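Local coordinates for solute Binding Protein, BlMnBP1 in complex with mannotrisoe (Bifidobacterium animalis subsp. lactis, PDB 6I5V) that binds manno-oligosaccharides such as mannotriose as the solute-binding component of an ABC transporter, probably handing them on for uptake, at residues I126-V131 with S331-N336; G130-I135 with Q296-A301; E143-K148 with E166-V171; T208-K213 with K418-V423. All blocks are in the same frame, centred on the assembly; numbering follows the deposited sequence.

Contacts 1 and 2 are buried near the middle of the chain and both start from strand 122-132, sharing Gly130 and Val131; a bound mannopyranose lies close to each. Their chemistry differs: contact 2 is a backbone-bonded antiparallel strand pair with 296-308, whereas contact 1 meets the short helix 333-336 through van der Waals touches round a phenylalanine ring. Contact 3 is a surface contact between two helix ends, beyond strand 134-138, its centre about 25 Å from that of contact 2; a weak lysine bond and a threonine methyl carry it. Contact 4, partly buried and across the chain's centre from contact 1, packs a loop on the C-terminal helix through aromatic rings.

Contact 1 of 4, residues I126-V131 with S331-N336; sequences IANNGV and SGFAKN
Asn128 runs its whole side chain past one corner of the Phe333 ring. CB starts 3.9 Å from Phe333 CE2, and CG comes in to 3.6 Å from the same carbon. Beyond it the amide divides: OD1 stays more distant, while ND2 settles 3.5 Å from Phe333 CE2 and nearly as close to CZ. The amide and ring planes are 45° apart, neither stacked nor perpendicular. With CG tucked between its own N and carbonyl carbon (chi1 72°), the amide comes to the CE2-CZ corner, ND2 standing off the ring plane. The backbone carbonyl instead meets the CD2-CE2 edge, Asn128 O lying near the ring plane and 3.2 Å from Phe333 CD2. Asn129 covers the next helix residue, with OD1 3.7 Å from Ala334 CB, and its ND2 makes a weak hydrogen bond to Glu337 O. Replacing Asn129 by alanine removes the amide and is likely to leave Glu337 O without that donor and Ala334 less covered. Met32 and Tyr45 also touch Phe333. The side chain of Asn128 is about 5 Å from a bound beta-D-mannopyranose, consistent with a place beside the sugar-binding cleft of an extracellular solute-binding protein.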
loop_
_atom_site.group_PDB
_atom_site.type_symbol
_atom_site.label_atom_id
_atom_site.label_comp_id
_atom_site.label_asym_id
_atom_site.label_seq_id
_atom_site.Cartn_x
_atom_site.Cartn_y
_atom_site.Cartn_z
ATOM N N ILE A 126 2.374 0.996 -13.549
ATOM C CA ILE A 126 3.678 1.387 -13.061
ATOM C C ILE A 126 3.494 2.005 -11.677
ATOM O O ILE A 126 2.878 3.073 -11.519
ATOM C CB ILE A 126 4.382 2.337 -14.036
ATOM C CG1 ILE A 126 4.657 1.571 -15.344
ATOM C CG2 ILE A 126 5.657 2.926 -13.432
ATOM C CD1 ILE A 126 5.380 2.380 -16.398
ATOM N N ALA A 127 4.049 1.331 -10.677
ATOM C CA ALA A 127 4.081 1.840 -9.317
ATOM C C ALA A 127 4.655 3.254 -9.277
ATOM O O ALA A 127 5.706 3.535 -9.861
ATOM C CB ALA A 127 4.912 0.881 -8.464
ATOM N N ASN A 128 3.963 4.148 -8.565
ATOM C CA ASN A 128 4.458 5.506 -8.390
ATOM C C ASN A 128 5.540 5.624 -7.324
ATOM O O ASN A 128 6.049 6.728 -7.082
ATOM C CB ASN A 128 3.301 6.450 -8.056
ATOM C CG ASN A 128 2.754 6.272 -6.650
ATOM O OD1 ASN A 128 3.189 5.400 -5.875
ATOM N ND2 ASN A 128 1.770 7.125 -6.303
ATOM N N ASN A 129 5.899 4.520 -6.716
ATOM C CA ASN A 129 6.802 4.563 -5.554
ATOM C C ASN A 129 6.817 3.176 -4.947
ATOM O O ASN A 129 5.768 2.560 -4.916
ATOM C CB ASN A 129 6.262 5.613 -4.586
ATOM C CG ASN A 129 7.007 5.707 -3.284
ATOM O OD1 ASN A 129 8.073 5.142 -3.151
ATOM N ND2 ASN A 129 6.455 6.433 -2.336
ATOM N N GLY A 130 7.980 2.715 -4.518
ATOM C CA GLY A 130 8.131 1.430 -3.868
ATOM C C GLY A 130 8.179 1.578 -2.359
ATOM O O GLY A 130 9.047 2.271 -1.818
ATOM N N VAL A 131 7.276 0.882 -1.678
ATOM C CA VAL A 131 7.063 1.085 -0.253
ATOM C C VAL A 131 7.308 -0.210 0.520
ATOM O O VAL A 131 6.939 -1.308 0.092
ATOM C CB VAL A 131 5.644 1.633 0.020
ATOM C CG1 VAL A 131 5.492 3.034 -0.601
ATOM C CG2 VAL A 131 4.571 0.681 -0.545
ATOM N N SER A 331 10.647 13.242 -11.879
ATOM C CA SER A 331 9.931 14.082 -10.921
ATOM C C SER A 331 10.571 14.018 -9.541
ATOM O O SER A 331 10.592 15.023 -8.818
ATOM C CB SER A 331 8.461 13.675 -10.808
ATOM O OG SER A 331 8.325 12.343 -10.317
ATOM N N GLY A 332 11.077 12.843 -9.161
ATOM C CA GLY A 332 11.517 12.632 -7.798
ATOM C C GLY A 332 10.394 12.510 -6.793
ATOM O O GLY A 332 10.627 12.689 -5.588
ATOM N N PHE A 333 9.172 12.234 -7.265
ATOM C CA PHE A 333 8.030 11.973 -6.386
ATOM C C PHE A 333 8.352 10.897 -5.344
ATOM O O PHE A 333 8.155 11.104 -4.146
ATOM C CB PHE A 333 6.835 11.556 -7.252
ATOM C CG PHE A 333 5.650 11.064 -6.485
ATOM C CD1 PHE A 333 4.665 11.948 -6.068
ATOM C CD2 PHE A 333 5.495 9.715 -6.219
ATOM C CE1 PHE A 333 3.565 11.501 -5.370
ATOM C CE2 PHE A 333 4.388 9.257 -5.524
ATOM C CZ PHE A 333 3.418 10.151 -5.099
ATOM N N ALA A 334 8.875 9.750 -5.789
ATOM C CA ALA A 334 8.975 8.583 -4.918
ATOM C C ALA A 334 9.863 8.870 -3.713
ATOM O O ALA A 334 9.488 8.569 -2.575
ATOM C CB ALA A 334 9.505 7.384 -5.704
ATOM N N LYS A 335 10.818 9.664 -3.603
ATOM C CA LYS A 335 11.694 10.018 -2.494
ATOM C C LYS A 335 11.027 11.057 -1.586
ATOM O O LYS A 335 10.986 10.884 -0.367
ATOM C CB LYS A 335 13.025 10.562 -3.017
ATOM C CG LYS A 335 13.874 9.531 -3.742
ATOM C CD LYS A 335 15.168 10.138 -4.257
ATOM C CE LYS A 335 16.029 9.104 -4.961
ATOM N NZ LYS A 335 17.290 9.692 -5.491
ATOM N N ASN A 336 10.686 11.946 -2.484
ATOM C CA ASN A 336 10.038 12.969 -1.672
ATOM C C ASN A 336 8.929 12.367 -0.839
ATOM O O ASN A 336 8.696 12.786 0.303
ATOM C CB ASN A 336 9.472 14.081 -2.551
ATOM C CG ASN A 336 10.527 14.751 -3.393
ATOM O OD1 ASN A 336 11.635 14.230 -3.582
ATOM N ND2 ASN A 336 10.197 15.915 -3.899
#

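Contact 2 of 4, residues G130-I135 with Q296-A301; sequences GVTAGI and QYATIA
Val131 and Thr132 pair with Ala301 and Ile300 in an antiparallel ladder, where strand 122-132 leaves one sheet for strand 134-138 of the other; this is consistent with a strand linking the two lobes of a solute-binding protein. Val131 and Ala301 form the hydrogen-bonded pair, with Val131 N to Ala301 O at 2.8 Å and Ala301 N to Val131 O at 3.0 Å. The Val131 methyl CG2, wedged between the residue's own N and carbonyl carbon, rests 3.4 Å from Ala301 O. A bound mannopyranose is about 4 Å from the Val131 side chain.

Thr132 and Ile300 are the non-hydrogen-bonded pair, both projecting from the other face. Their first torsions match, each placing one branch beside its backbone N (chi1 -61° in Thr132, -71° in Ile300). These branches are what meet: Thr132 OG1 sits 3.6 Å from Ile300 CG1. The second branch, CG2 of Thr132, reaches across to the neighbouring strand, to Ala298 CB at 3.7 Å, two residues before Ile300. Past this pair the ladder slackens. Ala133 N still reaches Thr299 O, at 3.2 Å, in a bent hydrogen bond whose N-H...O angle is 142°.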
loop_
_atom_site.group_PDB
_atom_site.type_symbol
_atom_site.label_atom_id
_atom_site.label_comp_id
_atom_site.label_asym_id
_atom_site.label_seq_id
_atom_site.Cartn_x
_atom_site.Cartn_y
_atom_site.Cartn_z
ATOM N N GLY A 130 7.980 2.715 -4.518
ATOM C CA GLY A 130 8.131 1.430 -3.868
ATOM C C GLY A 130 8.179 1.578 -2.359
ATOM O O GLY A 130 9.047 2.271 -1.818
ATOM N N VAL A 131 7.276 0.882 -1.678
ATOM C CA VAL A 131 7.063 1.085 -0.253
ATOM C C VAL A 131 7.308 -0.210 0.520
ATOM O O VAL A 131 6.939 -1.308 0.092
ATOM C CB VAL A 131 5.644 1.633 0.020
ATOM C CG1 VAL A 131 5.492 3.034 -0.601
ATOM C CG2 VAL A 131 4.571 0.681 -0.545
ATOM N N THR A 132 7.916 -0.070 1.670
ATOM C CA THR A 132 8.236 -1.182 2.552
ATOM C C THR A 132 7.199 -1.250 3.665
ATOM O O THR A 132 6.714 -0.218 4.126
ATOM C CB THR A 132 9.656 -0.969 3.090
ATOM O OG1 THR A 132 10.575 -0.940 1.975
ATOM C CG2 THR A 132 10.077 -2.048 4.041
ATOM N N ALA A 133 6.857 -2.473 4.088
ATOM C CA ALA A 133 5.831 -2.726 5.109
ATOM C C ALA A 133 6.416 -2.717 6.520
ATOM O O ALA A 133 7.053 -3.685 6.951
ATOM C CB ALA A 133 5.172 -4.075 4.856
ATOM N N GLY A 134 6.185 -1.638 7.246
ATOM C CA GLY A 134 6.688 -1.493 8.600
ATOM C C GLY A 134 5.701 -0.779 9.501
ATOM O O GLY A 134 4.487 -0.850 9.288
ATOM N N ILE A 135 6.191 -0.072 10.511
ATOM C CA ILE A 135 5.309 0.637 11.430
ATOM C C ILE A 135 5.899 2.005 11.698
ATOM O O ILE A 135 7.095 2.118 11.974
ATOM C CB ILE A 135 5.107 -0.118 12.752
ATOM C CG1 ILE A 135 4.413 -1.460 12.534
ATOM C CG2 ILE A 135 4.307 0.733 13.701
ATOM C CD1 ILE A 135 4.298 -2.293 13.915
ATOM N N GLN A 296 13.902 -11.119 10.584
ATOM C CA GLN A 296 12.753 -10.291 10.251
ATOM C C GLN A 296 12.748 -9.973 8.761
ATOM O O GLN A 296 13.794 -9.804 8.110
ATOM C CB GLN A 296 12.715 -8.992 11.066
ATOM C CG GLN A 296 12.545 -9.203 12.572
ATOM C CD GLN A 296 12.024 -7.973 13.250
ATOM O OE1 GLN A 296 10.812 -7.860 13.536
ATOM N NE2 GLN A 296 12.917 -7.011 13.486
ATOM N N TYR A 297 11.542 -9.906 8.236
ATOM C CA TYR A 297 11.303 -9.711 6.821
ATOM C C TYR A 297 10.310 -8.573 6.615
ATOM O O TYR A 297 9.350 -8.418 7.379
ATOM C CB TYR A 297 10.758 -10.975 6.199
ATOM C CG TYR A 297 11.639 -12.192 6.309
ATOM C CD1 TYR A 297 11.540 -13.031 7.401
ATOM C CD2 TYR A 297 12.540 -12.527 5.313
ATOM C CE1 TYR A 297 12.306 -14.152 7.501
ATOM C CE2 TYR A 297 13.329 -13.658 5.414
ATOM C CZ TYR A 297 13.203 -14.461 6.507
ATOM O OH TYR A 297 13.967 -15.589 6.639
ATOM N N ALA A 298 10.547 -7.787 5.576
ATOM C CA ALA A 298 9.630 -6.740 5.154
ATOM C C ALA A 298 9.480 -6.801 3.640
ATOM O O ALA A 298 10.468 -6.721 2.900
ATOM C CB ALA A 298 10.131 -5.361 5.587
ATOM N N THR A 299 8.239 -6.948 3.206
ATOM C CA THR A 299 7.861 -6.909 1.801
ATOM C C THR A 299 7.978 -5.504 1.215
ATOM O O THR A 299 7.443 -4.525 1.764
ATOM C CB THR A 299 6.411 -7.414 1.676
ATOM O OG1 THR A 299 6.382 -8.822 1.956
ATOM C CG2 THR A 299 5.807 -7.119 0.275
ATOM N N ILE A 300 8.650 -5.429 0.067
ATOM C CA ILE A 300 8.641 -4.258 -0.808
ATOM C C ILE A 300 7.575 -4.460 -1.870
ATOM O O ILE A 300 7.509 -5.516 -2.498
ATOM C CB ILE A 300 10.014 -4.047 -1.461
ATOM C CG1 ILE A 300 11.006 -3.564 -0.408
ATOM C CG2 ILE A 300 9.937 -3.069 -2.613
ATOM C CD1 ILE A 300 12.408 -3.870 -0.777
ATOM N N ALA A 301 6.743 -3.447 -2.073
ATOM C CA ALA A 301 5.682 -3.512 -3.063
ATOM C C ALA A 301 5.404 -2.105 -3.561
ATOM O O ALA A 301 5.941 -1.114 -3.048
ATOM C CB ALA A 301 4.416 -4.168 -2.495
#

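Contact 3 of 4, residues E143-K148 with E166-V171; sequences EEAGIK and EKTKAV
A Schellman motif closes helix 139-144 at Gly146, and Glu144 and Ala145 there meet Lys167, the last residue of helix 154-167, and Thr168 just after it. Gly146 takes a positive phi and bonds back into the last turn, its N 2.7 Å from Glu143 O. Lys167 then crosses to this helix end: its NZ makes a weak hydrogen bond of 3.0 Å to Ala145 O. The chain reaches it by bending twice, at chi2 and at chi3 (-46°), so CE also comes to 3.1 Å from Ala145 O. A positive charge beside C-terminal carbonyls would probably be favourable.

Thr168 supplies the apolar half. Its CG2, anti to the carbonyl carbon, points a methyl at the turn, 3.7 Å from Glu144 CB and 4.0 Å from Ala145 CB. The hydroxyl bonds within its own part of the chain: OG1 accepts from Ala170 N at 3.1 Å, an ST turn, and is also hydrogen-bonded to Ile164 O. A glycine in its place would remove both branches, and would probably leave Ala170 N without its acceptor and a gap beside Ala145.

Ala145 also packs on Leu163 and Ile164 of helix 154-167, while Thr168 and Ala170 touch Val141 of helix 139-144. The ends of the two helices thus lie against each other just before Val171 enters its strand, where it pairs with strand 260-263.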
loop_
_atom_site.group_PDB
_atom_site.type_symbol
_atom_site.label_atom_id
_atom_site.label_comp_id
_atom_site.label_asym_id
_atom_site.label_seq_id
_atom_site.Cartn_x
_atom_site.Cartn_y
_atom_site.Cartn_z
ATOM N N GLU A 143 10.867 6.427 24.287
ATOM C CA GLU A 143 11.813 6.734 25.332
ATOM C C GLU A 143 11.080 7.028 26.610
ATOM O O GLU A 143 11.431 6.556 27.626
ATOM C CB GLU A 143 12.670 7.916 24.967
ATOM C CG GLU A 143 13.522 7.638 23.795
ATOM C CD GLU A 143 14.397 8.781 23.417
ATOM O OE1 GLU A 143 14.070 9.916 23.737
ATOM O OE2 GLU A 143 15.415 8.549 22.781
ATOM N N GLU A 144 10.068 7.876 26.499
ATOM C CA GLU A 144 9.189 8.261 27.619
ATOM C C GLU A 144 8.744 6.963 28.266
ATOM O O GLU A 144 8.775 6.876 29.459
ATOM C CB GLU A 144 7.987 9.070 27.143
ATOM C CG GLU A 144 8.009 10.512 27.570
ATOM C CD GLU A 144 7.369 11.495 26.599
ATOM O OE1 GLU A 144 6.817 11.065 25.587
ATOM O OE2 GLU A 144 7.411 12.697 26.877
ATOM N N ALA A 145 8.390 5.968 27.471
ATOM C CA ALA A 145 7.941 4.710 28.038
ATOM C C ALA A 145 9.086 3.827 28.536
ATOM O O ALA A 145 8.816 2.787 29.152
ATOM C CB ALA A 145 7.098 3.922 27.025
ATOM N N GLY A 146 10.337 4.211 28.299
ATOM C CA GLY A 146 11.450 3.372 28.678
ATOM C C GLY A 146 11.616 2.119 27.851
ATOM O O GLY A 146 12.146 1.133 28.360
ATOM N N ILE A 147 11.166 2.129 26.582
ATOM C CA ILE A 147 11.440 1.043 25.642
ATOM C C ILE A 147 12.865 1.234 25.152
ATOM O O ILE A 147 13.237 2.332 24.735
ATOM C CB ILE A 147 10.433 1.061 24.476
ATOM C CG1 ILE A 147 8.995 0.982 25.029
ATOM C CG2 ILE A 147 10.738 -0.051 23.444
ATOM C CD1 ILE A 147 7.873 1.311 24.008
ATOM N N LYS A 148 13.684 0.196 25.253
ATOM C CA LYS A 148 15.086 0.322 24.863
ATOM C C LYS A 148 15.334 -0.240 23.467
ATOM O O LYS A 148 15.705 0.514 22.569
ATOM C CB LYS A 148 15.974 -0.344 25.916
ATOM C CG LYS A 148 15.765 0.251 27.332
ATOM C CD LYS A 148 16.835 -0.252 28.352
ATOM C CE LYS A 148 16.247 -1.108 29.472
ATOM N NZ LYS A 148 15.528 -0.321 30.506
ATOM N N GLU A 166 0.835 3.109 30.100
ATOM C CA GLU A 166 0.889 3.336 31.540
ATOM C C GLU A 166 1.766 4.520 31.904
ATOM O O GLU A 166 1.485 5.223 32.886
ATOM C CB GLU A 166 1.363 2.053 32.223
ATOM C CG GLU A 166 0.251 1.043 32.373
ATOM C CD GLU A 166 0.744 -0.316 32.839
ATOM O OE1 GLU A 166 1.969 -0.474 33.023
ATOM O OE2 GLU A 166 -0.095 -1.231 32.973
ATOM N N LYS A 167 2.805 4.767 31.123
ATOM C CA LYS A 167 3.821 5.758 31.458
ATOM C C LYS A 167 3.800 7.004 30.563
ATOM O O LYS A 167 4.590 7.919 30.784
ATOM C CB LYS A 167 5.210 5.079 31.412
ATOM C CG LYS A 167 5.206 3.621 31.983
ATOM C CD LYS A 167 6.484 3.170 32.684
ATOM C CE LYS A 167 7.789 3.495 31.936
ATOM N NZ LYS A 167 8.974 2.550 32.148
ATOM N N THR A 168 2.927 7.076 29.556
ATOM C CA THR A 168 2.821 8.251 28.697
ATOM C C THR A 168 1.346 8.594 28.497
ATOM O O THR A 168 0.449 7.877 28.949
ATOM C CB THR A 168 3.447 8.025 27.323
ATOM O OG1 THR A 168 2.470 7.385 26.478
ATOM C CG2 THR A 168 4.772 7.161 27.429
ATOM N N LYS A 169 1.113 9.688 27.777
ATOM C CA LYS A 169 -0.225 10.159 27.447
ATOM C C LYS A 169 -0.642 9.793 26.033
ATOM O O LYS A 169 -1.700 10.218 25.582
ATOM C CB LYS A 169 -0.295 11.675 27.638
ATOM C CG LYS A 169 0.342 12.168 28.936
ATOM C CD LYS A 169 -0.050 13.605 29.247
ATOM C CE LYS A 169 0.772 14.150 30.430
ATOM N NZ LYS A 169 -0.083 14.813 31.457
ATOM N N ALA A 170 0.171 9.031 25.324
ATOM C CA ALA A 170 -0.073 8.754 23.927
ATOM C C ALA A 170 -0.961 7.530 23.778
ATOM O O ALA A 170 -0.834 6.541 24.512
ATOM C CB ALA A 170 1.252 8.544 23.189
ATOM N N VAL A 171 -1.873 7.612 22.825
ATOM C CA VAL A 171 -2.507 6.416 22.292
ATOM C C VAL A 171 -1.394 5.482 21.825
ATOM O O VAL A 171 -0.601 5.840 20.945
ATOM C CB VAL A 171 -3.465 6.758 21.145
ATOM C CG1 VAL A 171 -3.921 5.470 20.426
ATOM C CG2 VAL A 171 -4.666 7.571 21.692
#

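Contact 4 of 4, residues T208-K213 with K418-V423; sequences TKEPFK and KWAKAV
Phe212 turns its edge to the face of Trp419 in a T-shaped stack, with ring centroids 5.4 Å apart and planes at 77°. CZ of Phe212 stands over the indole face, offset toward its rim, while CE2 comes within 3.9 Å of Trp419 CB. Trp419 CG lies anti to its own N (chi1 -169°), which turns the indole out from the helix toward the loop. A CH-pi contact joins on: Pro211 CG stands 3.9 Å from the centroid of the five-membered ring and 28° off its normal. The same CG also lies over the centre of the Phe212 ring, so the proline touches both aromatic groups.

Pro211 and Phe212 are the central residues of a type I turn, Glu210 to Lys213, in the loop between helices 200-207 and 222-235; the turn is laid on C-terminal helix 408-425. Trp415 of that helix meets Phe212 in a second edge-to-face pair.

Aliphatic touches extend the contact, with Lys209 CB 3.7 Å from Ala420 CB and the Lys209 CG methylene near CG1 of Val423. The Val423 CG2 methyl instead faces Thr208 O.

The polar edge of the indole looks at the loop backbone: Thr208 O lies in the ring plane, 3.0 Å from Trp419 NE1, while NE1 is hydrogen-bonded to Leu205 O of helix 200-207.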
loop_
_atom_site.group_PDB
_atom_site.type_symbol
_atom_site.label_atom_id
_atom_site.label_comp_id
_atom_site.label_asym_id
_atom_site.label_seq_id
_atom_site.Cartn_x
_atom_site.Cartn_y
_atom_site.Cartn_z
ATOM N N THR A 208 -3.917 -23.132 0.141
ATOM C CA THR A 208 -4.079 -23.529 1.542
ATOM C C THR A 208 -5.520 -23.258 1.988
ATOM O O THR A 208 -5.976 -22.117 1.969
ATOM C CB THR A 208 -3.088 -22.756 2.416
ATOM O OG1 THR A 208 -1.753 -22.967 1.938
ATOM C CG2 THR A 208 -3.178 -23.176 3.923
ATOM N N LYS A 209 -6.237 -24.308 2.372
ATOM C CA LYS A 209 -7.629 -24.159 2.784
ATOM C C LYS A 209 -7.774 -23.238 3.998
ATOM O O LYS A 209 -8.640 -22.358 4.009
ATOM C CB LYS A 209 -8.236 -25.532 3.086
ATOM C CG LYS A 209 -8.329 -26.420 1.851
ATOM C CD LYS A 209 -8.422 -27.883 2.219
ATOM C CE LYS A 209 -8.599 -28.774 0.987
ATOM N NZ LYS A 209 -9.796 -28.405 0.177
ATOM N N GLU A 210 -6.934 -23.405 5.025
ATOM C CA GLU A 210 -7.134 -22.708 6.304
ATOM C C GLU A 210 -5.898 -21.915 6.719
ATOM O O GLU A 210 -5.301 -22.155 7.781
ATOM C CB GLU A 210 -7.546 -23.709 7.381
ATOM C CG GLU A 210 -8.957 -24.234 7.162
ATOM C CD GLU A 210 -9.406 -25.260 8.194
ATOM O OE1 GLU A 210 -8.632 -25.625 9.111
ATOM O OE2 GLU A 210 -10.547 -25.732 8.069
ATOM N N PRO A 211 -5.532 -20.905 5.924
ATOM C CA PRO A 211 -4.291 -20.153 6.155
ATOM C C PRO A 211 -4.326 -19.144 7.292
ATOM O O PRO A 211 -3.258 -18.591 7.640
ATOM C CB PRO A 211 -4.122 -19.416 4.844
ATOM C CG PRO A 211 -5.535 -19.065 4.518
ATOM C CD PRO A 211 -6.300 -20.328 4.810
ATOM N N PHE A 212 -5.506 -18.862 7.859
ATOM C CA PHE A 212 -5.646 -17.868 8.917
ATOM C C PHE A 212 -5.612 -18.507 10.285
ATOM O O PHE A 212 -5.655 -17.793 11.281
ATOM C CB PHE A 212 -6.951 -17.030 8.734
ATOM C CG PHE A 212 -7.104 -16.514 7.354
ATOM C CD1 PHE A 212 -6.246 -15.563 6.883
ATOM C CD2 PHE A 212 -8.106 -16.990 6.509
ATOM C CE1 PHE A 212 -6.334 -15.123 5.564
ATOM C CE2 PHE A 212 -8.208 -16.553 5.206
ATOM C CZ PHE A 212 -7.334 -15.613 4.726
ATOM N N LYS A 213 -5.516 -19.830 10.362
ATOM C CA LYS A 213 -5.417 -20.455 11.668
ATOM C C LYS A 213 -4.029 -20.262 12.230
ATOM O O LYS A 213 -3.067 -20.053 11.500
ATOM C CB LYS A 213 -5.753 -21.942 11.600
ATOM C CG LYS A 213 -4.711 -22.818 10.998
ATOM C CD LYS A 213 -5.227 -24.260 10.999
ATOM C CE LYS A 213 -4.090 -25.297 11.225
ATOM N NZ LYS A 213 -3.509 -25.318 12.634
ATOM N N LYS A 418 -14.688 -19.788 4.863
ATOM C CA LYS A 418 -15.018 -19.197 3.576
ATOM C C LYS A 418 -13.866 -19.365 2.605
ATOM O O LYS A 418 -14.079 -19.606 1.410
ATOM C CB LYS A 418 -15.377 -17.720 3.742
ATOM C CG LYS A 418 -16.796 -17.502 4.325
ATOM C CD LYS A 418 -17.006 -16.064 4.743
ATOM C CE LYS A 418 -18.416 -15.828 5.318
ATOM N NZ LYS A 418 -18.327 -14.872 6.455
ATOM N N TRP A 419 -12.641 -19.213 3.096
ATOM C CA TRP A 419 -11.483 -19.407 2.236
ATOM C C TRP A 419 -11.382 -20.851 1.768
ATOM O O TRP A 419 -11.009 -21.119 0.621
ATOM C CB TRP A 419 -10.233 -19.023 3.000
ATOM C CG TRP A 419 -9.010 -18.928 2.151
ATOM C CD1 TRP A 419 -8.030 -19.867 2.005
ATOM C CD2 TRP A 419 -8.635 -17.836 1.334
ATOM N NE1 TRP A 419 -7.064 -19.414 1.154
ATOM C CE2 TRP A 419 -7.403 -18.163 0.734
ATOM C CE3 TRP A 419 -9.217 -16.599 1.046
ATOM C CZ2 TRP A 419 -6.751 -17.313 -0.150
ATOM C CZ3 TRP A 419 -8.554 -15.742 0.175
ATOM C CH2 TRP A 419 -7.328 -16.115 -0.417
ATOM N N ALA A 420 -11.636 -21.791 2.674
ATOM C CA ALA A 420 -11.429 -23.189 2.367
ATOM C C ALA A 420 -12.395 -23.652 1.311
ATOM O O ALA A 420 -12.037 -24.485 0.468
ATOM C CB ALA A 420 -11.593 -24.055 3.613
ATOM N N LYS A 421 -13.641 -23.170 1.362
ATOM C CA LYS A 421 -14.564 -23.480 0.281
ATOM C C LYS A 421 -14.030 -22.947 -1.035
ATOM O O LYS A 421 -14.049 -23.645 -2.053
ATOM C CB LYS A 421 -15.950 -22.905 0.554
ATOM C CG LYS A 421 -16.899 -23.013 -0.615
ATOM C CD LYS A 421 -18.374 -22.904 -0.183
ATOM C CE LYS A 421 -19.239 -22.030 -1.111
ATOM N NZ LYS A 421 -20.313 -21.312 -0.310
ATOM N N ALA A 422 -13.576 -21.696 -1.036
ATOM C CA ALA A 422 -13.121 -21.075 -2.270
ATOM C C ALA A 422 -11.874 -21.772 -2.818
ATOM O O ALA A 422 -11.662 -21.812 -4.038
ATOM C CB ALA A 422 -12.855 -19.591 -2.017
ATOM N N VAL A 423 -11.042 -22.330 -1.943
ATOM C CA VAL A 423 -9.825 -22.988 -2.416
ATOM C C VAL A 423 -10.191 -24.273 -3.129
ATOM O O VAL A 423 -9.724 -24.539 -4.253
ATOM C CB VAL A 423 -8.842 -23.210 -1.252
ATOM C CG1 VAL A 423 -7.717 -24.237 -1.622
ATOM C CG2 VAL A 423 -8.239 -21.847 -0.883
#